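Local coordinates for transcriptional regulator (NtrC family) (Aquifex aeolicus, PDB 3DZD), which probably activates transcription by sigma54 RNA polymerase, coupling ATP hydrolysis by its AAA+ domain to control by a response-regulator receiver domain, at residues A[219-224]-A[262-267]; A[321-326]-A[356-361]. One frame throughout, in Å; residues are numbered along the deposited sequence.

Contact 1 (A[219-224]-A[262-267]); sequences ELADQG and VDIRVI
Where helix 217-220 gives way to strand 225-229, a type II turn from Ala221 to Gly224 rests against the residues that lead into strand 265-270, and main-chain bonds do most of the joining. The backbone N of Gln223 donates to Asp263 O over 2.7 Å, in the plane of that carbonyl. One residue on in the turn and two on in the partner segment, Arg265 N gives Gly224 O a 3.1 Å bond that is practically straight, at 179°. Inside the turn Gly224 N closes on Ala221 O. Asp222 adds a side-chain link: CG lies anti to its own backbone N (chi1 -160°), which carries OD1 across to Asp263 N for a weak, bent bond of 3.2 Å.

Asp263 can be followed outward from its backbone. CB sits 3.8 Å from Asp222 OD1; CG, anti to the backbone N, spreads the carboxylate above the turn, with OD2 3.6 Å from Gln223 CA and close to Gln223 CG. Both oxygens find their charge partners elsewhere, OD1 in a salt bridge to Lys152 and OD2 in one to Arg178. These cations would probably ease the proximity of the Asp222 carboxylate, whose OD1 stands 4.9 Å from Asp263 OD2 and whose plane is nearly perpendicular.

Beneath the polar layer, Ile264 places CG2 3.5 Å from Ala221 CB, while CG1 takes the crowded position between backbone N and carbonyl carbon (chi1 51°). Val262 CG1 reaches the CA of Glu219, whose carboxylate is held by Arg253. The bond between Arg265 and Gly224 opens the pairing of parallel neighbours 225-229 and 265-270, in the central sheet of the P-loop AAA+ ATPase fold.

Contact 2 (A[321-326]-A[356-361]); sequences KEYKKN and RAVILC
Polar and apolar contacts share the meeting of two helix ends, 307-322 and 346-359. The polar part belongs to Lys325. Its chain, bent at chi2 and chi4, brings NZ to two carbonyls of the second helix's last turn: Ile359 O at 3.1 Å, approached from well above the carbonyl plane, and Val358 O at 3.2 Å, an oxygen whose modelled position is less certain.

Apolar contact accompanies this grip. Lys325 CG lies 3.8 Å from Val358 CG1, and its CB is 4.0 Å from Cys361 CB. The Tyr323 ring comes obliquely to Ile359, with CE2 3.9 Å from CG1, while its hydroxyl bonds Glu355 of the same chain; Arg348 of the second subunit makes a cation-pi contact with the ring. An alanine at Lys325 would remove both ammonium bonds and the contact of CG with Val358, and would probably loosen the loop's hold on the helix end.

The covalent element is the disulfide from Cys361 to Cys327, just beyond the first segment. Lysine bonding to the last carbonyls of a helix, here beside a disulfide, joins two helices of the small helical lid of the AAA+ ATPase.

Contact 1 closes before contact 2 opens along the chain, and they belong to successive parts of the ATPase: 219-224 with 262-267 in the sigma-54 interaction domain, 321-326 with 356-361 in the lid. Their centres are 39 Å apart and their nearest atoms about 26 Å, so neither touches the other. One lies at the start of two strands in a five-stranded parallel sheet, the other among helices without any strand. ADP is bound in this structure, and the Tyr323 side chain is about 11 Å from it. Both contacts also reach the second subunit, consistent with a dimer interface that involves both regions in the inactive state.

Contact 1 (A[219-224]-A[262-267])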
ATOM      1  N   GLU A 219       2.363  -3.706  15.876  1.00 61.25           N
ATOM      2  CA  GLU A 219       3.595  -3.254  15.248  1.00 67.28           C
ATOM      3  C   GLU A 219       3.377  -2.647  13.860  1.00 59.89           C
ATOM      4  O   GLU A 219       4.061  -1.697  13.475  1.00 55.26           O
ATOM      5  CB  GLU A 219       4.546  -4.441  15.148  1.00 66.07           C
ATOM      6  CG  GLU A 219       5.905  -4.126  14.598  1.00 73.26           C
ATOM      7  CD  GLU A 219       6.826  -5.323  14.696  1.00 83.56           C
ATOM      8  OE1 GLU A 219       6.386  -6.353  15.256  1.00 81.38           O
ATOM      9  OE2 GLU A 219       7.980  -5.236  14.220  1.00 90.41           O
ATOM     10  N   LEU A 220       2.433  -3.203  13.108  1.00 45.65           N
ATOM     11  CA  LEU A 220       2.154  -2.720  11.755  1.00 46.98           C
ATOM     12  C   LEU A 220       1.513  -1.336  11.782  1.00 49.20           C
ATOM     13  O   LEU A 220       1.485  -0.632  10.773  1.00 48.71           O
ATOM     14  CB  LEU A 220       1.240  -3.698  11.014  1.00 47.35           C
ATOM     15  CG  LEU A 220       1.879  -5.018  10.574  1.00 49.98           C
ATOM     16  CD1 LEU A 220       0.832  -6.098  10.386  1.00 48.31           C
ATOM     17  CD2 LEU A 220       2.677  -4.822   9.306  1.00 50.80           C
ATOM     18  N   ALA A 221       1.003  -0.948  12.945  1.00 41.86           N
ATOM     19  CA  ALA A 221       0.292   0.317  13.076  1.00 41.44           C
ATOM     20  C   ALA A 221       1.190   1.434  13.595  1.00 37.65           C
ATOM     21  O   ALA A 221       0.735   2.551  13.812  1.00 38.07           O
ATOM     22  CB  ALA A 221      -0.923   0.146  13.971  1.00 43.62           C
ATOM     23  N   ASP A 222       2.468   1.121  13.787  1.00 42.99           N
ATOM     24  CA  ASP A 222       3.444   2.099  14.251  1.00 38.02           C
ATOM     25  C   ASP A 222       3.302   3.423  13.509  1.00 37.58           C
ATOM     26  O   ASP A 222       3.281   3.468  12.278  1.00 37.45           O
ATOM     27  CB  ASP A 222       4.863   1.552  14.084  1.00 48.81           C
ATOM     28  CG  ASP A 222       5.883   2.273  14.964  1.00 50.86           C
ATOM     29  OD1 ASP A 222       5.490   2.969  15.929  1.00 43.28           O
ATOM     30  OD2 ASP A 222       7.089   2.126  14.687  1.00 61.22           O
ATOM     31  N   GLN A 223       3.190   4.496  14.281  1.00 40.16           N
ATOM     32  CA  GLN A 223       2.990   5.848  13.754  1.00 46.92           C
ATOM     33  C   GLN A 223       1.726   5.995  12.912  1.00 46.70           C
ATOM     34  O   GLN A 223       1.554   6.986  12.210  1.00 44.35           O
ATOM     35  CB  GLN A 223       4.212   6.322  12.970  1.00 52.52           C
ATOM     36  CG  GLN A 223       5.503   6.301  13.782  1.00 63.26           C
ATOM     37  CD  GLN A 223       6.588   7.173  13.174  1.00 66.68           C
ATOM     38  OE1 GLN A 223       6.524   8.405  13.240  1.00 77.39           O
ATOM     39  NE2 GLN A 223       7.592   6.538  12.580  1.00 70.56           N
ATOM     40  N   GLY A 224       0.841   5.008  12.998  1.00 39.59           N
ATOM     41  CA  GLY A 224      -0.439   5.070  12.325  1.00 40.69           C
ATOM     42  C   GLY A 224      -1.615   4.879  13.268  1.00 37.32           C
ATOM     43  O   GLY A 224      -1.579   5.271  14.433  1.00 41.41           O
ATOM     44  N   VAL A 262       5.656   0.753  20.604  1.00 53.82           N
ATOM     45  CA  VAL A 262       4.808   1.228  19.519  1.00 51.73           C
ATOM     46  C   VAL A 262       4.239   2.609  19.761  1.00 50.02           C
ATOM     47  O   VAL A 262       4.199   3.111  20.884  1.00 53.49           O
ATOM     48  CB  VAL A 262       3.649   0.269  19.185  1.00 53.98           C
ATOM     49  CG1 VAL A 262       3.817  -0.300  17.775  1.00 55.20           C
ATOM     50  CG2 VAL A 262       3.535  -0.827  20.233  1.00 56.40           C
ATOM     51  N   ASP A 263       3.807   3.227  18.678  1.00 47.70           N
ATOM     52  CA  ASP A 263       3.195   4.532  18.753  1.00 57.47           C
ATOM     53  C   ASP A 263       1.954   4.471  17.880  1.00 48.19           C
ATOM     54  O   ASP A 263       2.025   4.674  16.674  1.00 48.31           O
ATOM     55  CB  ASP A 263       4.178   5.594  18.264  1.00 56.93           C
ATOM     56  CG  ASP A 263       3.522   6.937  18.027  1.00 66.74           C
ATOM     57  OD1 ASP A 263       2.856   7.469  18.944  1.00 62.17           O
ATOM     58  OD2 ASP A 263       3.686   7.467  16.909  1.00 70.63           O
ATOM     59  N   ILE A 264       0.819   4.153  18.489  1.00 52.01           N
ATOM     60  CA  ILE A 264      -0.413   3.986  17.738  1.00 46.91           C
ATOM     61  C   ILE A 264      -1.512   4.863  18.289  1.00 48.52           C
ATOM     62  O   ILE A 264      -1.604   5.084  19.489  1.00 54.19           O
ATOM     63  CB  ILE A 264      -0.901   2.535  17.790  1.00 45.94           C
ATOM     64  CG1 ILE A 264      -0.941   2.051  19.237  1.00 45.09           C
ATOM     65  CG2 ILE A 264       0.001   1.632  16.962  1.00 48.02           C
ATOM     66  CD1 ILE A 264      -0.855   0.550  19.373  1.00 51.62           C
ATOM     67  N   ARG A 265      -2.336   5.379  17.390  1.00 37.91           N
ATOM     68  CA  ARG A 265      -3.600   5.982  17.771  1.00 37.92           C
ATOM     69  C   ARG A 265      -4.651   4.887  17.657  1.00 37.81           C
ATOM     70  O   ARG A 265      -4.817   4.279  16.602  1.00 37.58           O
ATOM     71  CB  ARG A 265      -3.932   7.147  16.848  1.00 38.06           C
ATOM     72  CG  ARG A 265      -4.834   8.183  17.465  1.00 38.10           C
ATOM     73  CD  ARG A 265      -6.306   7.808  17.323  1.00 38.25           C
ATOM     74  NE  ARG A 265      -7.141   8.821  17.961  1.00 38.23           N
ATOM     75  CZ  ARG A 265      -7.403  10.010  17.427  1.00 39.14           C
ATOM     76  NH1 ARG A 265      -6.897  10.329  16.241  1.00 42.31           N
ATOM     77  NH2 ARG A 265      -8.158  10.880  18.084  1.00 40.67           N
ATOM     78  N   VAL A 266      -5.340   4.621  18.757  1.00 39.16           N
ATOM     79  CA  VAL A 266      -6.287   3.522  18.815  1.00 42.56           C
ATOM     80  C   VAL A 266      -7.711   3.979  18.556  1.00 41.47           C
ATOM     81  O   VAL A 266      -8.235   4.852  19.255  1.00 46.25           O
ATOM     82  CB  VAL A 266      -6.245   2.836  20.183  1.00 41.79           C
ATOM     83  CG1 VAL A 266      -7.277   1.718  20.241  1.00 44.52           C
ATOM     84  CG2 VAL A 266      -4.843   2.309  20.454  1.00 38.83           C
ATOM     85  N   ILE A 267      -8.333   3.388  17.543  1.00 37.63           N
ATOM     86  CA  ILE A 267      -9.749   3.622  17.289  1.00 38.36           C
ATOM     87  C   ILE A 267     -10.484   2.299  17.415  1.00 37.81           C
ATOM     88  O   ILE A 267     -10.056   1.290  16.845  1.00 37.53           O
ATOM     89  CB  ILE A 267     -10.014   4.227  15.893  1.00 37.50           C
ATOM     90  CG1 ILE A 267      -9.232   5.536  15.725  1.00 37.58           C
ATOM     91  CG2 ILE A 267     -11.509   4.451  15.697  1.00 37.48           C
ATOM     92  CD1 ILE A 267      -9.471   6.234  14.397  1.00 37.32           C
TER

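Contact 2 (A[321-326]-A[356-361])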
ATOM      1  N   LYS A 321     -22.118   1.902 -13.222  1.00 70.79           N
ATOM      2  CA  LYS A 321     -20.931   2.312 -13.946  1.00 75.65           C
ATOM      3  C   LYS A 321     -19.954   1.143 -14.002  1.00 79.79           C
ATOM      4  O   LYS A 321     -19.384   0.834 -15.053  1.00 81.37           O
ATOM      5  CB  LYS A 321     -20.278   3.513 -13.251  1.00 79.23           C
ATOM      6  CG  LYS A 321     -19.515   4.458 -14.176  1.00 92.92           C
ATOM      7  CD  LYS A 321     -20.459   5.353 -14.973  1.00 99.14           C
ATOM      8  CE  LYS A 321     -19.702   6.338 -15.869  1.00107.40           C
ATOM      9  NZ  LYS A 321     -19.182   5.722 -17.127  1.00104.70           N
ATOM     10  N   GLU A 322     -19.784   0.480 -12.865  1.00 62.68           N
ATOM     11  CA  GLU A 322     -18.752  -0.540 -12.719  1.00 58.75           C
ATOM     12  C   GLU A 322     -19.109  -1.891 -13.349  1.00 56.54           C
ATOM     13  O   GLU A 322     -18.226  -2.633 -13.765  1.00 54.75           O
ATOM     14  CB  GLU A 322     -18.393  -0.713 -11.246  1.00 49.20           C
ATOM     15  CG  GLU A 322     -17.424  -1.835 -10.972  1.00 54.67           C
ATOM     16  CD  GLU A 322     -17.264  -2.100  -9.484  1.00 67.14           C
ATOM     17  OE1 GLU A 322     -16.600  -3.101  -9.125  1.00 73.46           O
ATOM     18  OE2 GLU A 322     -17.811  -1.306  -8.676  1.00 60.41           O
ATOM     19  N   TYR A 323     -20.397  -2.205 -13.422  1.00 57.18           N
ATOM     20  CA  TYR A 323     -20.846  -3.446 -14.055  1.00 53.67           C
ATOM     21  C   TYR A 323     -21.451  -3.168 -15.435  1.00 60.68           C
ATOM     22  O   TYR A 323     -22.322  -3.906 -15.912  1.00 54.94           O
ATOM     23  CB  TYR A 323     -21.873  -4.179 -13.174  1.00 51.85           C
ATOM     24  CG  TYR A 323     -21.405  -4.470 -11.762  1.00 43.55           C
ATOM     25  CD1 TYR A 323     -20.057  -4.440 -11.441  1.00 41.22           C
ATOM     26  CD2 TYR A 323     -22.313  -4.811 -10.762  1.00 37.57           C
ATOM     27  CE1 TYR A 323     -19.617  -4.706 -10.161  1.00 42.00           C
ATOM     28  CE2 TYR A 323     -21.884  -5.083  -9.465  1.00 37.27           C
ATOM     29  CZ  TYR A 323     -20.531  -5.021  -9.172  1.00 40.80           C
ATOM     30  OH  TYR A 323     -20.074  -5.294  -7.900  1.00 36.89           O
ATOM     31  N   LYS A 324     -20.993  -2.086 -16.060  1.00 55.96           N
ATOM     32  CA  LYS A 324     -21.483  -1.675 -17.371  1.00 54.36           C
ATOM     33  C   LYS A 324     -22.989  -1.863 -17.544  1.00 53.58           C
ATOM     34  O   LYS A 324     -23.419  -2.479 -18.510  1.00 59.61           O
ATOM     35  CB  LYS A 324     -20.748  -2.441 -18.480  1.00 65.47           C
ATOM     36  CG  LYS A 324     -19.221  -2.449 -18.352  1.00 69.44           C
ATOM     37  CD  LYS A 324     -18.571  -3.346 -19.400  1.00 72.39           C
ATOM     38  CE  LYS A 324     -19.022  -2.966 -20.810  1.00 79.50           C
ATOM     39  NZ  LYS A 324     -18.427  -3.836 -21.874  1.00 81.81           N
ATOM     40  N   LYS A 325     -23.793  -1.341 -16.626  1.00 60.39           N
ATOM     41  CA  LYS A 325     -25.244  -1.426 -16.797  1.00 64.00           C
ATOM     42  C   LYS A 325     -25.853  -0.067 -17.143  1.00 69.55           C
ATOM     43  O   LYS A 325     -25.221   0.971 -16.958  1.00 69.14           O
ATOM     44  CB  LYS A 325     -25.928  -2.037 -15.565  1.00 58.93           C
ATOM     45  CG  LYS A 325     -25.466  -3.451 -15.208  1.00 55.26           C
ATOM     46  CD  LYS A 325     -25.483  -4.375 -16.419  1.00 51.98           C
ATOM     47  CE  LYS A 325     -25.328  -5.836 -16.020  1.00 44.23           C
ATOM     48  NZ  LYS A 325     -26.624  -6.361 -15.504  1.00 49.30           N
ATOM     49  N   ASN A 326     -27.078  -0.080 -17.650  1.00101.52           N
ATOM     50  CA  ASN A 326     -27.717   1.151 -18.089  1.00101.92           C
ATOM     51  C   ASN A 326     -28.967   1.470 -17.271  1.00101.98           C
ATOM     52  O   ASN A 326     -30.047   1.687 -17.818  1.00159.04           O
ATOM     53  CB  ASN A 326     -28.046   1.074 -19.583  1.00102.40           C
ATOM     54  CG  ASN A 326     -28.321   2.438 -20.197  1.00102.86           C
ATOM     55  OD1 ASN A 326     -28.483   3.436 -19.489  1.00102.86           O
ATOM     56  ND2 ASN A 326     -28.378   2.485 -21.525  1.00103.31           N
ATOM     57  N   ARG A 356     -27.381  -5.963  -5.986  1.00 37.92           N
ATOM     58  CA  ARG A 356     -28.190  -7.040  -6.513  1.00 39.13           C
ATOM     59  C   ARG A 356     -29.040  -6.492  -7.651  1.00 41.62           C
ATOM     60  O   ARG A 356     -29.027  -7.016  -8.757  1.00 41.41           O
ATOM     61  CB  ARG A 356     -29.074  -7.602  -5.405  1.00 40.94           C
ATOM     62  CG  ARG A 356     -30.166  -8.526  -5.875  1.00 42.84           C
ATOM     63  CD  ARG A 356     -29.702  -9.964  -5.921  1.00 46.04           C
ATOM     64  NE  ARG A 356     -30.842 -10.855  -6.147  1.00 57.05           N
ATOM     65  CZ  ARG A 356     -30.765 -12.050  -6.723  1.00 58.65           C
ATOM     66  NH1 ARG A 356     -29.597 -12.522  -7.150  1.00 60.06           N
ATOM     67  NH2 ARG A 356     -31.867 -12.769  -6.881  1.00 52.97           N
ATOM     68  N   ALA A 357     -29.761  -5.414  -7.368  1.00 44.75           N
ATOM     69  CA  ALA A 357     -30.611  -4.777  -8.360  1.00 39.55           C
ATOM     70  C   ALA A 357     -29.885  -4.538  -9.686  1.00 44.20           C
ATOM     71  O   ALA A 357     -30.449  -4.760 -10.747  1.00 49.07           O
ATOM     72  CB  ALA A 357     -31.154  -3.469  -7.813  1.00 38.86           C
ATOM     73  N   VAL A 358     -28.637  -4.085  -9.605  1.00 39.37           N
ATOM     74  CA  VAL A 358     -27.848  -3.721 -10.771  1.00 43.38           C
ATOM     75  C   VAL A 358     -27.355  -4.952 -11.526  1.00 48.07           C
ATOM     76  O   VAL A 358     -27.274  -4.951 -12.757  1.00 46.51           O
ATOM     77  CB  VAL A 358     -26.631  -2.863 -10.363  1.00 45.76           C
ATOM     78  CG1 VAL A 358     -25.759  -2.548 -11.575  1.00 48.90           C
ATOM     79  CG2 VAL A 358     -27.089  -1.574  -9.689  1.00 44.88           C
ATOM     80  N   ILE A 359     -27.017  -5.996 -10.778  1.00 47.86           N
ATOM     81  CA  ILE A 359     -26.565  -7.253 -11.361  1.00 53.46           C
ATOM     82  C   ILE A 359     -27.647  -7.875 -12.257  1.00 53.26           C
ATOM     83  O   ILE A 359     -27.347  -8.454 -13.297  1.00 60.25           O
ATOM     84  CB  ILE A 359     -26.092  -8.234 -10.259  1.00 51.16           C
ATOM     85  CG1 ILE A 359     -24.677  -7.855  -9.801  1.00 48.22           C
ATOM     86  CG2 ILE A 359     -26.136  -9.665 -10.758  1.00 40.88           C
ATOM     87  CD1 ILE A 359     -24.233  -8.486  -8.480  1.00 39.93           C
ATOM     88  N   LEU A 360     -28.903  -7.718 -11.853  1.00 50.49           N
ATOM     89  CA  LEU A 360     -30.052  -8.166 -12.633  1.00 41.78           C
ATOM     90  C   LEU A 360     -30.696  -7.001 -13.379  1.00 51.00           C
ATOM     91  O   LEU A 360     -31.914  -6.957 -13.526  1.00 64.54           O
ATOM     92  CB  LEU A 360     -31.106  -8.740 -11.679  1.00 45.25           C
ATOM     93  CG  LEU A 360     -30.560  -9.588 -10.525  1.00 50.59           C
ATOM     94  CD1 LEU A 360     -31.690 -10.103  -9.605  1.00 39.41           C
ATOM     95  CD2 LEU A 360     -29.718 -10.745 -11.076  1.00 50.71           C
ATOM     96  N   CYS A 361     -29.894  -6.060 -13.847  1.00 87.28           N
ATOM     97  CA  CYS A 361     -30.429  -4.765 -14.255  1.00 87.49           C
ATOM     98  C   CYS A 361     -31.302  -4.741 -15.510  1.00 87.94           C
ATOM     99  O   CYS A 361     -31.368  -5.709 -16.264  1.00134.74           O
ATOM    100  CB  CYS A 361     -29.293  -3.765 -14.423  1.00 87.31           C
ATOM    101  SG  CYS A 361     -29.852  -2.068 -14.348  1.00 87.51           S
TER